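Local coordinates for protein BlEst2 (Bacillus licheniformis, PDB 6WPX) that probably hydrolyses ester bonds as a secreted lipase or esterase, and is held here in a propeptide form whose C-terminal domain is autoinhibitory, at residues Asp65-Ala70 and Ser256-Asn261; Phe203-Asn208 and Gly250-Phe255; Ile451-Lys456 and Arg465-Ser470; Tyr289-Gly294 and Phe379-Thr384. One frame throughout, in Å; residues are numbered along the deposited sequence.

Contact 1 of 4, residues Asp65-Ala70 and Ser256-Asn261; sequences DENDMA and SIIKGN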
loop_
_atom_site.group_PDB
_atom_site.type_symbol
_atom_site.label_atom_id
_atom_site.label_comp_id
_atom_site.label_asym_id
_atom_site.label_seq_id
_atom_site.Cartn_x
_atom_site.Cartn_y
_atom_site.Cartn_z
ATOM N N ASP A 65 15.172 -12.570 10.591
ATOM C CA ASP A 65 14.386 -12.473 11.823
ATOM C C ASP A 65 13.152 -13.371 11.762
ATOM O O ASP A 65 12.280 -13.183 10.924
ATOM C CB ASP A 65 14.058 -11.012 12.188
ATOM C CG ASP A 65 15.273 -10.123 12.407
ATOM O OD1 ASP A 65 16.345 -10.656 12.791
ATOM O OD2 ASP A 65 15.138 -8.892 12.263
ATOM N N GLU A 66 13.141 -14.414 12.614
ATOM C CA GLU A 66 12.067 -15.423 12.671
ATOM C C GLU A 66 11.827 -15.947 11.248
ATOM O O GLU A 66 10.684 -16.153 10.839
ATOM C CB GLU A 66 10.782 -14.831 13.312
ATOM C CG GLU A 66 11.000 -14.474 14.777
ATOM C CD GLU A 66 9.807 -13.913 15.520
ATOM O OE1 GLU A 66 8.657 -14.098 15.062
ATOM O OE2 GLU A 66 10.024 -13.341 16.610
ATOM N N ASN A 67 12.925 -16.115 10.485
ATOM C CA ASN A 67 12.888 -16.488 9.070
ATOM C C ASN A 67 14.064 -17.404 8.720
ATOM O O ASN A 67 15.171 -17.184 9.193
ATOM C CB ASN A 67 12.910 -15.209 8.195
ATOM C CG ASN A 67 12.412 -15.409 6.790
ATOM O OD1 ASN A 67 12.243 -16.541 6.319
ATOM N ND2 ASN A 67 12.111 -14.318 6.100
ATOM N N ASP A 68 13.818 -18.423 7.887
ATOM C CA ASP A 68 14.821 -19.413 7.447
ATOM C C ASP A 68 15.131 -19.322 5.952
ATOM O O ASP A 68 15.623 -20.289 5.384
ATOM C CB ASP A 68 14.347 -20.840 7.783
ATOM C CG ASP A 68 13.096 -21.275 7.022
ATOM O OD1 ASP A 68 12.313 -20.401 6.623
ATOM O OD2 ASP A 68 12.938 -22.480 6.792
ATOM N N MET A 69 14.846 -18.178 5.316
ATOM C CA MET A 69 15.094 -17.992 3.873
ATOM C C MET A 69 16.534 -18.329 3.422
ATOM O O MET A 69 16.704 -19.001 2.398
ATOM C CB MET A 69 14.716 -16.577 3.433
ATOM C CG MET A 69 14.764 -16.390 1.938
ATOM S SD MET A 69 13.587 -17.456 1.012
ATOM C CE MET A 69 12.089 -16.445 1.122
ATOM N N ALA A 70 17.560 -17.864 4.170
ATOM C CA ALA A 70 18.951 -18.157 3.816
ATOM C C ALA A 70 19.213 -19.682 3.814
ATOM O O ALA A 70 19.861 -20.208 2.901
ATOM C CB ALA A 70 19.899 -17.457 4.782
ATOM N N SER A 256 3.905 -13.118 5.965
ATOM C CA SER A 256 4.198 -14.524 5.715
ATOM C C SER A 256 4.823 -14.825 4.319
ATOM O O SER A 256 5.452 -15.870 4.142
ATOM C CB SER A 256 2.959 -15.381 5.957
ATOM O OG SER A 256 2.056 -15.275 4.872
ATOM N N ILE A 257 4.617 -13.934 3.345
ATOM C CA ILE A 257 5.094 -14.115 1.964
ATOM C C ILE A 257 6.639 -14.182 1.862
ATOM O O ILE A 257 7.157 -14.667 0.863
ATOM C CB ILE A 257 4.483 -13.052 1.006
ATOM C CG1 ILE A 257 4.500 -13.550 -0.466
ATOM C CG2 ILE A 257 5.161 -11.661 1.174
ATOM C CD1 ILE A 257 3.749 -12.623 -1.462
ATOM N N ILE A 258 7.353 -13.723 2.881
ATOM C CA ILE A 258 8.825 -13.791 2.867
ATOM C C ILE A 258 9.372 -14.902 3.725
ATOM O O ILE A 258 10.596 -15.043 3.808
ATOM C CB ILE A 258 9.534 -12.454 3.183
ATOM C CG1 ILE A 258 9.153 -11.903 4.574
ATOM C CG2 ILE A 258 9.268 -11.489 2.051
ATOM C CD1 ILE A 258 10.199 -10.895 5.146
ATOM N N LYS A 259 8.493 -15.650 4.418
ATOM C CA LYS A 259 8.950 -16.766 5.268
ATOM C C LYS A 259 9.476 -17.873 4.359
ATOM O O LYS A 259 8.730 -18.406 3.532
ATOM C CB LYS A 259 7.819 -17.284 6.186
ATOM C CG LYS A 259 7.278 -16.247 7.189
ATOM C CD LYS A 259 8.330 -15.787 8.216
ATOM C CE LYS A 259 7.736 -14.885 9.285
ATOM N NZ LYS A 259 8.796 -14.263 10.137
ATOM N N GLY A 260 10.771 -18.149 4.479
ATOM C CA GLY A 260 11.467 -19.163 3.695
ATOM C C GLY A 260 10.731 -20.470 3.520
ATOM O O GLY A 260 10.486 -20.898 2.380
ATOM N N ASN A 261 10.352 -21.112 4.643
ATOM C CA ASN A 261 9.638 -22.402 4.619
ATOM C C ASN A 261 8.309 -22.348 3.848
ATOM O O ASN A 261 7.874 -23.361 3.322
ATOM C CB ASN A 261 9.429 -22.956 6.026
ATOM C CG ASN A 261 8.455 -22.154 6.851
ATOM O OD1 ASN A 261 8.637 -20.961 7.087
ATOM N ND2 ASN A 261 7.408 -22.798 7.316
HETATM O O HOH W 1 9.969 -12.511 8.388
HETATM O O HOH W 2 7.866 -13.074 12.462
HETATM O O HOH W 3 10.441 -19.227 8.155
#
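Asn67 lays its carboxamide against the backbone of Ile258 to Gly260 and bonds to it twice. Its CG stands anti to the backbone N (chi1 -160°), beside the carbonyl carbon. OD1 of Asn67 takes the N-H of Gly260 at 2.9 Å in an almost straight bond (175°), while ND2 of Asn67 donates hydrogen bonds to Ile258 O (2.8 Å) and to Ala62 O. The same OD1 also accepts from Met69 N, 3.2 Å away and well above the amide plane, closing an Asx turn that leads into helix 69-75. Asparagine suits the place because one flat group supplies both an acceptor and a donor. An alanine here would probably leave the N-H groups of Gly260 and Met69 without this acceptor and Ile258 O without this donor, loosening the turn.

On one flank, Asp68 OD1 accepts from Asn261 N (2.9 Å) through its syn lone pair, and a water links OD1 to Asn261 OD1; OD2 is bound by Gln72. On the other, Lys259 bends back at chi2 and its NZ reaches Glu66 O at 2.8 Å, with a water bridging NZ to Glu66 OE1. Glycine suits position Gly260, where a CB would collide with Asp68 OD1 and Met69 N. Met69 CE lies 3.4 Å from Ile258 O, and its side chain runs on to Thr263, Phe264 and Phe267. The contact thus joins the beginnings of two helices, 69-75 and 260-267, with Ile258 packing on Tyr118 of strand 113-118.

Contact 2 of 4, residues Phe203-Asn208 and Gly250-Phe255; sequences FTLAGN and GKWDHF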
loop_
_atom_site.group_PDB
_atom_site.type_symbol
_atom_site.label_atom_id
_atom_site.label_comp_id
_atom_site.label_asym_id
_atom_site.label_seq_id
_atom_site.Cartn_x
_atom_site.Cartn_y
_atom_site.Cartn_z
ATOM N N PHE A 203 8.812 -12.231 -12.699
ATOM C CA PHE A 203 7.835 -13.106 -12.052
ATOM C C PHE A 203 7.288 -12.358 -10.870
ATOM O O PHE A 203 8.046 -11.722 -10.133
ATOM C CB PHE A 203 8.481 -14.395 -11.541
ATOM C CG PHE A 203 8.973 -15.328 -12.610
ATOM C CD1 PHE A 203 10.214 -15.140 -13.197
ATOM C CD2 PHE A 203 8.199 -16.412 -13.020
ATOM C CE1 PHE A 203 10.676 -16.021 -14.182
ATOM C CE2 PHE A 203 8.666 -17.294 -13.992
ATOM C CZ PHE A 203 9.899 -17.091 -14.570
ATOM N N THR A 204 5.992 -12.462 -10.652
ATOM C CA THR A 204 5.402 -11.809 -9.479
ATOM C C THR A 204 4.645 -12.808 -8.669
ATOM O O THR A 204 3.983 -13.690 -9.217
ATOM C CB THR A 204 4.502 -10.606 -9.833
ATOM O OG1 THR A 204 3.302 -11.081 -10.423
ATOM C CG2 THR A 204 5.192 -9.557 -10.735
ATOM N N LEU A 205 4.767 -12.684 -7.365
ATOM C CA LEU A 205 4.004 -13.453 -6.391
ATOM C C LEU A 205 3.197 -12.421 -5.621
ATOM O O LEU A 205 3.661 -11.294 -5.405
ATOM C CB LEU A 205 4.891 -14.242 -5.415
ATOM C CG LEU A 205 5.192 -15.699 -5.812
ATOM C CD1 LEU A 205 6.097 -15.739 -7.038
ATOM C CD2 LEU A 205 5.879 -16.445 -4.648
ATOM N N ALA A 206 1.990 -12.797 -5.236
ATOM C CA ALA A 206 1.130 -11.929 -4.432
ATOM C C ALA A 206 0.340 -12.791 -3.478
ATOM O O ALA A 206 0.054 -13.952 -3.783
ATOM C CB ALA A 206 0.193 -11.122 -5.327
ATOM N N GLY A 207 0.008 -12.227 -2.327
ATOM C CA GLY A 207 -0.799 -12.919 -1.328
ATOM C C GLY A 207 -2.233 -12.413 -1.308
ATOM O O GLY A 207 -2.506 -11.288 -1.751
ATOM N N ASN A 208 -3.162 -13.238 -0.808
ATOM C CA ASN A 208 -4.581 -12.840 -0.701
ATOM C C ASN A 208 -5.075 -12.971 0.737
ATOM O O ASN A 208 -6.270 -12.882 0.975
ATOM C CB ASN A 208 -5.463 -13.681 -1.628
ATOM C CG ASN A 208 -5.414 -15.153 -1.328
ATOM O OD1 ASN A 208 -5.030 -15.583 -0.249
ATOM N ND2 ASN A 208 -5.692 -15.962 -2.309
ATOM N N GLY A 250 -1.259 -16.591 -3.766
ATOM C CA GLY A 250 -1.090 -17.624 -2.750
ATOM C C GLY A 250 -1.715 -17.177 -1.450
ATOM O O GLY A 250 -1.967 -15.985 -1.263
ATOM N N LYS A 251 -1.870 -18.100 -0.502
ATOM C CA LYS A 251 -2.507 -17.778 0.784
ATOM C C LYS A 251 -1.474 -17.249 1.771
ATOM O O LYS A 251 -1.145 -17.883 2.773
ATOM C CB LYS A 251 -3.317 -18.967 1.307
ATOM C CG LYS A 251 -4.379 -19.427 0.312
ATOM C CD LYS A 251 -5.222 -20.530 0.896
ATOM C CE LYS A 251 -6.228 -21.070 -0.095
ATOM N NZ LYS A 251 -7.316 -20.096 -0.359
ATOM N N TRP A 252 -0.907 -16.093 1.414
ATOM C CA TRP A 252 0.085 -15.409 2.220
ATOM C C TRP A 252 -0.399 -14.017 2.529
ATOM O O TRP A 252 -1.135 -13.426 1.749
ATOM C CB TRP A 252 1.445 -15.311 1.473
ATOM C CG TRP A 252 1.864 -16.585 0.797
ATOM C CD1 TRP A 252 2.080 -17.797 1.387
ATOM C CD2 TRP A 252 2.042 -16.785 -0.612
ATOM N NE1 TRP A 252 2.385 -18.748 0.428
ATOM C CE2 TRP A 252 2.357 -18.153 -0.809
ATOM C CE3 TRP A 252 1.969 -15.939 -1.737
ATOM C CZ2 TRP A 252 2.610 -18.684 -2.082
ATOM C CZ3 TRP A 252 2.245 -16.462 -2.987
ATOM C CH2 TRP A 252 2.531 -17.821 -3.156
ATOM N N ASP A 253 0.030 -13.494 3.674
ATOM C CA ASP A 253 -0.229 -12.116 4.000
ATOM C C ASP A 253 1.105 -11.435 3.734
ATOM O O ASP A 253 2.092 -12.118 3.395
ATOM C CB ASP A 253 -0.767 -11.918 5.439
ATOM C CG ASP A 253 0.123 -12.409 6.569
ATOM O OD1 ASP A 253 1.318 -12.111 6.549
ATOM O OD2 ASP A 253 -0.407 -13.000 7.520
ATOM N N HIS A 254 1.157 -10.113 3.889
ATOM C CA HIS A 254 2.385 -9.371 3.607
ATOM C C HIS A 254 3.586 -9.798 4.454
ATOM O O HIS A 254 4.697 -9.642 3.990
ATOM C CB HIS A 254 2.149 -7.859 3.725
ATOM C CG HIS A 254 3.090 -7.070 2.887
ATOM N ND1 HIS A 254 3.118 -7.207 1.484
ATOM C CD2 HIS A 254 3.998 -6.147 3.257
ATOM C CE1 HIS A 254 4.051 -6.372 1.076
ATOM N NE2 HIS A 254 4.623 -5.737 2.108
ATOM N N PHE A 255 3.370 -10.334 5.664
ATOM C CA PHE A 255 4.493 -10.792 6.488
ATOM C C PHE A 255 4.882 -12.229 6.151
ATOM O O PHE A 255 6.058 -12.523 6.063
ATOM C CB PHE A 255 4.190 -10.676 8.001
ATOM C CG PHE A 255 3.834 -9.293 8.500
ATOM C CD1 PHE A 255 4.399 -8.159 7.929
ATOM C CD2 PHE A 255 2.989 -9.130 9.585
ATOM C CE1 PHE A 255 4.080 -6.884 8.400
ATOM C CE2 PHE A 255 2.690 -7.852 10.071
ATOM C CZ PHE A 255 3.232 -6.743 9.469
#
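Trp252 sets its indole beside Leu205 and Ala206. Chi1 (-45°) places CG beside the backbone N and anti to the carbonyl carbon, and chi2 (-59°) turns the ring toward Leu205, whose CD2 lies 3.9 Å from CH2 of Trp252. Leu205 itself has chi1 at -94°, off the staggered values. The carbonyl O of Ala206 comes within 3.4 Å of Trp252 CZ3, and Gly250 CA lies over one ring face toward the rim, where a CB would strike the ring. Gly207 is equally constrained: its CA is 3.1 Å from Trp252 O, the direction a side chain would need. Two backbone bonds make a single bridge, Gly250 N to Ala206 O (2.9 Å) and Asn208 N to Gly250 O (3.0 Å). Asn208 keeps CG between its N and carbonyl carbon. Its OD1 lies 3.5 Å from CA of Lys251, the centre of an inverse gamma turn. An alanine in place of Trp252 would probably open a gap beside Leu205 and uncover the Gly250 backbone. The indole also packs on Thr263 and Val266 of helix 260-267, so the contact ties that helix to strand 201-205 in the central sheet.

Contact 3 of 4, residues Ile451-Lys456 and Arg465-Ser470; sequences IDLSGK and RTIIRS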
loop_
_atom_site.group_PDB
_atom_site.type_symbol
_atom_site.label_atom_id
_atom_site.label_comp_id
_atom_site.label_asym_id
_atom_site.label_seq_id
_atom_site.Cartn_x
_atom_site.Cartn_y
_atom_site.Cartn_z
ATOM N N ILE A 451 -12.218 13.854 -1.374
ATOM C CA ILE A 451 -13.561 14.313 -1.721
ATOM C C ILE A 451 -14.523 13.715 -0.719
ATOM O O ILE A 451 -14.710 12.496 -0.692
ATOM C CB ILE A 451 -13.956 13.975 -3.196
ATOM C CG1 ILE A 451 -12.941 14.561 -4.216
ATOM C CG2 ILE A 451 -15.397 14.453 -3.512
ATOM C CD1 ILE A 451 -12.072 13.499 -4.828
ATOM N N ASP A 452 -15.106 14.565 0.128
ATOM C CA ASP A 452 -16.087 14.102 1.109
ATOM C C ASP A 452 -17.488 14.248 0.553
ATOM O O ASP A 452 -17.936 15.366 0.272
ATOM C CB ASP A 452 -15.937 14.828 2.462
ATOM C CG ASP A 452 -14.998 14.035 3.361
ATOM O OD1 ASP A 452 -15.443 12.993 3.917
ATOM O OD2 ASP A 452 -13.804 14.413 3.457
ATOM N N LEU A 453 -18.154 13.108 0.369
ATOM C CA LEU A 453 -19.506 13.000 -0.144
ATOM C C LEU A 453 -20.500 12.797 0.964
ATOM O O LEU A 453 -20.276 11.996 1.868
ATOM C CB LEU A 453 -19.624 11.818 -1.121
ATOM C CG LEU A 453 -18.802 11.846 -2.406
ATOM C CD1 LEU A 453 -19.101 10.620 -3.231
ATOM C CD2 LEU A 453 -19.140 13.071 -3.265
ATOM N N SER A 454 -21.640 13.484 0.853
ATOM C CA SER A 454 -22.774 13.391 1.759
ATOM C C SER A 454 -24.061 13.511 0.932
ATOM O O SER A 454 -24.038 14.020 -0.186
ATOM C CB SER A 454 -22.729 14.507 2.802
ATOM O OG SER A 454 -22.746 15.777 2.173
ATOM N N GLY A 455 -25.160 13.072 1.524
ATOM C CA GLY A 455 -26.487 13.128 0.934
ATOM C C GLY A 455 -27.400 12.080 1.524
ATOM O O GLY A 455 -27.169 11.582 2.626
ATOM N N LYS A 456 -28.435 11.722 0.774
ATOM C CA LYS A 456 -29.432 10.750 1.183
ATOM C C LYS A 456 -29.478 9.619 0.189
ATOM O O LYS A 456 -29.243 9.853 -0.998
ATOM C CB LYS A 456 -30.805 11.431 1.216
ATOM C CG LYS A 456 -31.251 11.915 2.586
ATOM C CD LYS A 456 -32.519 12.794 2.478
ATOM C CE LYS A 456 -33.675 12.131 1.757
ATOM N NZ LYS A 456 -34.855 13.021 1.616
ATOM N N ARG A 465 -19.353 9.279 2.587
ATOM C CA ARG A 465 -18.161 8.551 2.091
ATOM C C ARG A 465 -17.072 9.576 1.811
ATOM O O ARG A 465 -17.391 10.713 1.562
ATOM C CB ARG A 465 -18.402 7.678 0.859
ATOM C CG ARG A 465 -19.388 6.546 1.059
ATOM C CD ARG A 465 -18.956 5.447 1.986
ATOM N NE ARG A 465 -19.720 4.232 1.819
ATOM C CZ ARG A 465 -20.894 3.990 2.364
ATOM N NH1 ARG A 465 -21.466 4.882 3.144
ATOM N NH2 ARG A 465 -21.491 2.842 2.138
ATOM N N THR A 466 -15.843 9.115 1.822
ATOM C CA THR A 466 -14.656 9.917 1.562
ATOM C C THR A 466 -13.856 9.210 0.488
ATOM O O THR A 466 -13.434 8.068 0.679
ATOM C CB THR A 466 -13.815 10.083 2.825
ATOM O OG1 THR A 466 -14.649 10.395 3.937
ATOM C CG2 THR A 466 -12.761 11.151 2.655
ATOM N N ILE A 467 -13.655 9.885 -0.640
ATOM C CA ILE A 467 -12.895 9.348 -1.765
ATOM C C ILE A 467 -11.548 10.012 -1.764
ATOM O O ILE A 467 -11.468 11.230 -1.665
ATOM C CB ILE A 467 -13.649 9.570 -3.110
ATOM C CG1 ILE A 467 -15.048 8.883 -3.051
ATOM C CG2 ILE A 467 -12.806 9.081 -4.339
ATOM C CD1 ILE A 467 -15.942 9.135 -4.216
ATOM N N ILE A 468 -10.483 9.210 -1.865
ATOM C CA ILE A 468 -9.113 9.700 -1.960
ATOM C C ILE A 468 -8.565 9.387 -3.354
ATOM O O ILE A 468 -8.571 8.234 -3.781
ATOM C CB ILE A 468 -8.208 9.134 -0.834
ATOM C CG1 ILE A 468 -8.647 9.707 0.528
ATOM C CG2 ILE A 468 -6.698 9.417 -1.132
ATOM C CD1 ILE A 468 -8.036 9.050 1.659
ATOM N N ARG A 469 -8.090 10.420 -4.048
ATOM C CA ARG A 469 -7.476 10.296 -5.367
ATOM C C ARG A 469 -6.014 10.712 -5.266
ATOM O O ARG A 469 -5.681 11.706 -4.610
ATOM C CB ARG A 469 -8.200 11.165 -6.395
ATOM C CG ARG A 469 -9.653 10.755 -6.638
ATOM C CD ARG A 469 -10.336 11.722 -7.579
ATOM N NE ARG A 469 -9.807 11.635 -8.941
ATOM C CZ ARG A 469 -10.110 12.482 -9.919
ATOM N NH1 ARG A 469 -10.931 13.500 -9.694
ATOM N NH2 ARG A 469 -9.588 12.323 -11.128
ATOM N N SER A 470 -5.155 9.942 -5.924
ATOM C CA SER A 470 -3.717 10.123 -6.011
ATOM C C SER A 470 -3.369 10.404 -7.454
ATOM O O SER A 470 -3.583 9.559 -8.311
ATOM C CB SER A 470 -2.999 8.861 -5.540
ATOM O OG SER A 470 -1.593 9.029 -5.587
HETATM O O HOH W 4 -18.148 12.368 3.762
#
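Asp452 and Thr466 lie side by side on one face of the hairpin, pointing the same way, and Thr466 OG1 donates to Asp452 OD1 at 2.7 Å. The hydroxyl meets the syn side of OD1 but 35° out of the carboxylate plane. Each group has further partners: Thr466 OG1 accepts from Ile292 N, Asp452 OD1 forms a salt bridge with Arg293 NH1, and Asp452 OD2 takes the indole N-H of Trp161. A water 2.8 Å from Asp452 OD1 and 2.9 Å from Arg465 O is a possible donor to both, though more acceptors surround it than it has protons.

The pairs on either side of this one are hydrogen-bonded pairs of the antiparallel ladder. Ile451 N donates to Ile467 O at 2.7 Å and Ile467 N returns the bond to Ile451 O; both are close to straight, at 174°. Leu453 N to Arg465 O (2.8 Å) and Arg465 N to Leu453 O (3.0 Å) repeat the pattern. On the Ile451 face, branched aliphatic residues suit a greasy surface: Leu453 CD1 touches Ile467 CD1 at 3.6 Å, and Ile451 CD1 meets the CD of Arg469 at 3.7 Å. Arg465 is salt-bridged to Glu308 and Arg469 to Glu481, while Val397 of helix 389-397 covers Leu453 and Ile467.

A buried carboxylate that collects a hydroxyl, a guanidinium and an indole N-H is probably kept ionised. The hairpin therefore has two chemistries: a largely aliphatic face, with Arg465 and Arg469 at its margins, against helix 389-397, and a polar one that binds the neighbouring strand 290-297 and Trp161.

Contact 4 of 4, residues Tyr289-Gly294 and Phe379-Thr384; sequences YPFIRG and FLFIVT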
loop_
_atom_site.group_PDB
_atom_site.type_symbol
_atom_site.label_atom_id
_atom_site.label_comp_id
_atom_site.label_asym_id
_atom_site.label_seq_id
_atom_site.Cartn_x
_atom_site.Cartn_y
_atom_site.Cartn_z
ATOM N N TYR A 289 -16.205 2.218 -0.582
ATOM C CA TYR A 289 -15.673 3.481 -0.136
ATOM C C TYR A 289 -15.707 3.599 1.347
ATOM O O TYR A 289 -16.647 3.107 1.984
ATOM C CB TYR A 289 -16.467 4.634 -0.772
ATOM C CG TYR A 289 -16.474 4.582 -2.282
ATOM C CD1 TYR A 289 -15.415 5.105 -3.022
ATOM C CD2 TYR A 289 -17.505 3.948 -2.974
ATOM C CE1 TYR A 289 -15.422 5.064 -4.419
ATOM C CE2 TYR A 289 -17.486 3.844 -4.362
ATOM C CZ TYR A 289 -16.465 4.437 -5.083
ATOM O OH TYR A 289 -16.481 4.377 -6.458
ATOM N N PRO A 290 -14.696 4.275 1.933
ATOM C CA PRO A 290 -14.718 4.456 3.390
ATOM C C PRO A 290 -15.345 5.807 3.743
ATOM O O PRO A 290 -15.709 6.575 2.870
ATOM C CB PRO A 290 -13.223 4.477 3.731
ATOM C CG PRO A 290 -12.598 5.220 2.550
ATOM C CD PRO A 290 -13.486 4.897 1.331
ATOM N N PHE A 291 -15.383 6.107 5.028
ATOM C CA PHE A 291 -15.673 7.414 5.596
ATOM C C PHE A 291 -14.437 7.675 6.422
ATOM O O PHE A 291 -14.006 6.796 7.191
ATOM C CB PHE A 291 -16.938 7.455 6.477
ATOM C CG PHE A 291 -17.065 8.801 7.163
ATOM C CD1 PHE A 291 -17.453 9.932 6.449
ATOM C CD2 PHE A 291 -16.766 8.944 8.515
ATOM C CE1 PHE A 291 -17.588 11.166 7.083
ATOM C CE2 PHE A 291 -16.905 10.180 9.150
ATOM C CZ PHE A 291 -17.313 11.284 8.430
ATOM N N ILE A 292 -13.843 8.860 6.249
ATOM C CA ILE A 292 -12.577 9.193 6.904
ATOM C C ILE A 292 -12.562 10.559 7.529
ATOM O O ILE A 292 -12.978 11.529 6.912
ATOM C CB ILE A 292 -11.381 9.071 5.886
ATOM C CG1 ILE A 292 -11.323 7.706 5.185
ATOM C CG2 ILE A 292 -10.015 9.425 6.516
ATOM C CD1 ILE A 292 -10.410 7.681 3.975
ATOM N N ARG A 293 -11.966 10.637 8.741
ATOM C CA ARG A 293 -11.672 11.876 9.456
ATOM C C ARG A 293 -10.285 11.768 10.069
ATOM O O ARG A 293 -9.736 10.687 10.172
ATOM C CB ARG A 293 -12.751 12.236 10.504
ATOM C CG ARG A 293 -14.094 12.688 9.905
ATOM C CD ARG A 293 -13.994 14.044 9.205
ATOM N NE ARG A 293 -15.275 14.506 8.639
ATOM C CZ ARG A 293 -15.685 14.253 7.401
ATOM N NH1 ARG A 293 -14.966 13.480 6.601
ATOM N NH2 ARG A 293 -16.842 14.729 6.970
ATOM N N GLY A 294 -9.714 12.895 10.419
ATOM C CA GLY A 294 -8.410 12.970 11.049
ATOM C C GLY A 294 -8.279 14.259 11.822
ATOM O O GLY A 294 -9.087 15.170 11.670
ATOM N N PHE A 379 -4.817 11.537 15.170
ATOM C CA PHE A 379 -5.634 10.392 14.816
ATOM C C PHE A 379 -6.050 10.363 13.367
ATOM O O PHE A 379 -6.017 11.371 12.666
ATOM C CB PHE A 379 -6.883 10.320 15.731
ATOM C CG PHE A 379 -7.967 11.337 15.405
ATOM C CD1 PHE A 379 -8.948 11.055 14.455
ATOM C CD2 PHE A 379 -7.992 12.573 16.030
ATOM C CE1 PHE A 379 -9.931 11.987 14.145
ATOM C CE2 PHE A 379 -8.988 13.501 15.732
ATOM C CZ PHE A 379 -9.944 13.206 14.785
ATOM N N LEU A 380 -6.477 9.190 12.939
ATOM C CA LEU A 380 -7.048 8.941 11.630
ATOM C C LEU A 380 -8.169 7.967 11.910
ATOM O O LEU A 380 -7.930 6.882 12.417
ATOM C CB LEU A 380 -6.009 8.359 10.655
ATOM C CG LEU A 380 -6.451 8.167 9.192
ATOM C CD1 LEU A 380 -6.964 9.482 8.581
ATOM C CD2 LEU A 380 -5.312 7.618 8.357
ATOM N N PHE A 381 -9.396 8.410 11.664
ATOM C CA PHE A 381 -10.627 7.663 11.915
ATOM C C PHE A 381 -11.155 7.176 10.599
ATOM O O PHE A 381 -11.394 7.979 9.701
ATOM C CB PHE A 381 -11.665 8.573 12.622
ATOM C CG PHE A 381 -13.042 7.955 12.718
ATOM C CD1 PHE A 381 -13.214 6.661 13.214
ATOM C CD2 PHE A 381 -14.165 8.656 12.300
ATOM C CE1 PHE A 381 -14.481 6.081 13.282
ATOM C CE2 PHE A 381 -15.444 8.087 12.390
ATOM C CZ PHE A 381 -15.595 6.805 12.894
ATOM N N ILE A 382 -11.333 5.847 10.470
ATOM C CA ILE A 382 -11.776 5.264 9.204
ATOM C C ILE A 382 -12.876 4.266 9.445
ATOM O O ILE A 382 -12.767 3.397 10.315
ATOM C CB ILE A 382 -10.591 4.611 8.408
ATOM C CG1 ILE A 382 -9.480 5.623 8.103
ATOM C CG2 ILE A 382 -11.046 3.889 7.117
ATOM C CD1 ILE A 382 -8.143 4.982 7.825
ATOM N N VAL A 383 -13.908 4.366 8.630
ATOM C CA VAL A 383 -15.020 3.423 8.623
ATOM C C VAL A 383 -15.067 2.801 7.233
ATOM O O VAL A 383 -15.041 3.532 6.244
ATOM C CB VAL A 383 -16.386 4.069 8.998
ATOM C CG1 VAL A 383 -17.514 3.026 8.994
ATOM C CG2 VAL A 383 -16.315 4.745 10.358
ATOM N N THR A 384 -15.153 1.474 7.147
ATOM C CA THR A 384 -15.366 0.849 5.840
ATOM C C THR A 384 -16.785 0.313 5.880
ATOM O O THR A 384 -17.284 0.001 6.958
ATOM C CB THR A 384 -14.319 -0.227 5.469
ATOM O OG1 THR A 384 -14.660 -1.424 6.158
ATOM C CG2 THR A 384 -12.875 0.207 5.763
#
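Phe291 and Phe381 meet obliquely on one face of the paired strands. CE2 of Phe381 comes to the edge of the Phe291 ring, near its plane, 4.1 Å from CE2 of Phe291. Both side chains leave on the same side of the sheet, with CG anti to the backbone N (chi1 173° in Phe291, 171° in Phe381). Arg293 borders them: its CB stands at the edge of the Phe381 ring, while its chain folds back until Phe291 CZ lies 3.5 Å above the centre of the guanidinium plane. Arginine suits this place because its flat end can sit with the rim atom CZ of Phe291 over it while NH1 bonds to Ile292 O and forms a salt bridge with Asp452.

The opposite face is aliphatic. Ile292 and Ile382 run side by side, Ile292 CG1 4.0 Å from Ile382 CG1, their beta branches suiting this alignment. The Leu380 side chain crosses that of Ile292 at an oblique angle, Leu380 CD1 to Ile292 CG2 3.7 Å. Glycine suits Gly294, where a CB would come close to Phe379 O and Leu380 CD1.

Phe379 stands apart from this group, one face of its ring over Gly294 C, and packs on Trp318. Four backbone bonds hold the antiparallel register, among them Phe381 N to Arg293 O at 2.7 Å.

Strand 290-297 is an outermost strand of its antiparallel sheet, with 377-386 between it and 313-320. The aromatic face packs against Phe305 of strand 300-307, in a second antiparallel sheet, consistent with a beta sandwich, whereas the Ile292 and Leu380 side meets Trp161 and Ala162, and strand 462-473 lies along the outer edge.

The four contacts fall into two touching pairs. Contacts 1 and 2 have centres 13 Å apart and meet through Ile257, whose CD1 lies 3.9 Å from Gly207 N and whose CG1 packs on Trp252. His254, within contact 2, bonds Asp231 and touches Ser119, an arrangement consistent with the catalytic triad of an alpha/beta hydrolase. Contacts 3 and 4, whose centres are 11 Å apart, belong to the C-terminal region and are joined by the Asp452 to Arg293 salt bridge and by Thr466 N, 2.8 Å from Pro290 O. Between the pairs, the nearest atoms of contacts 2 and 4 are about 15 Å apart, while the centres of contacts 1 and 3 are about 40 Å apart.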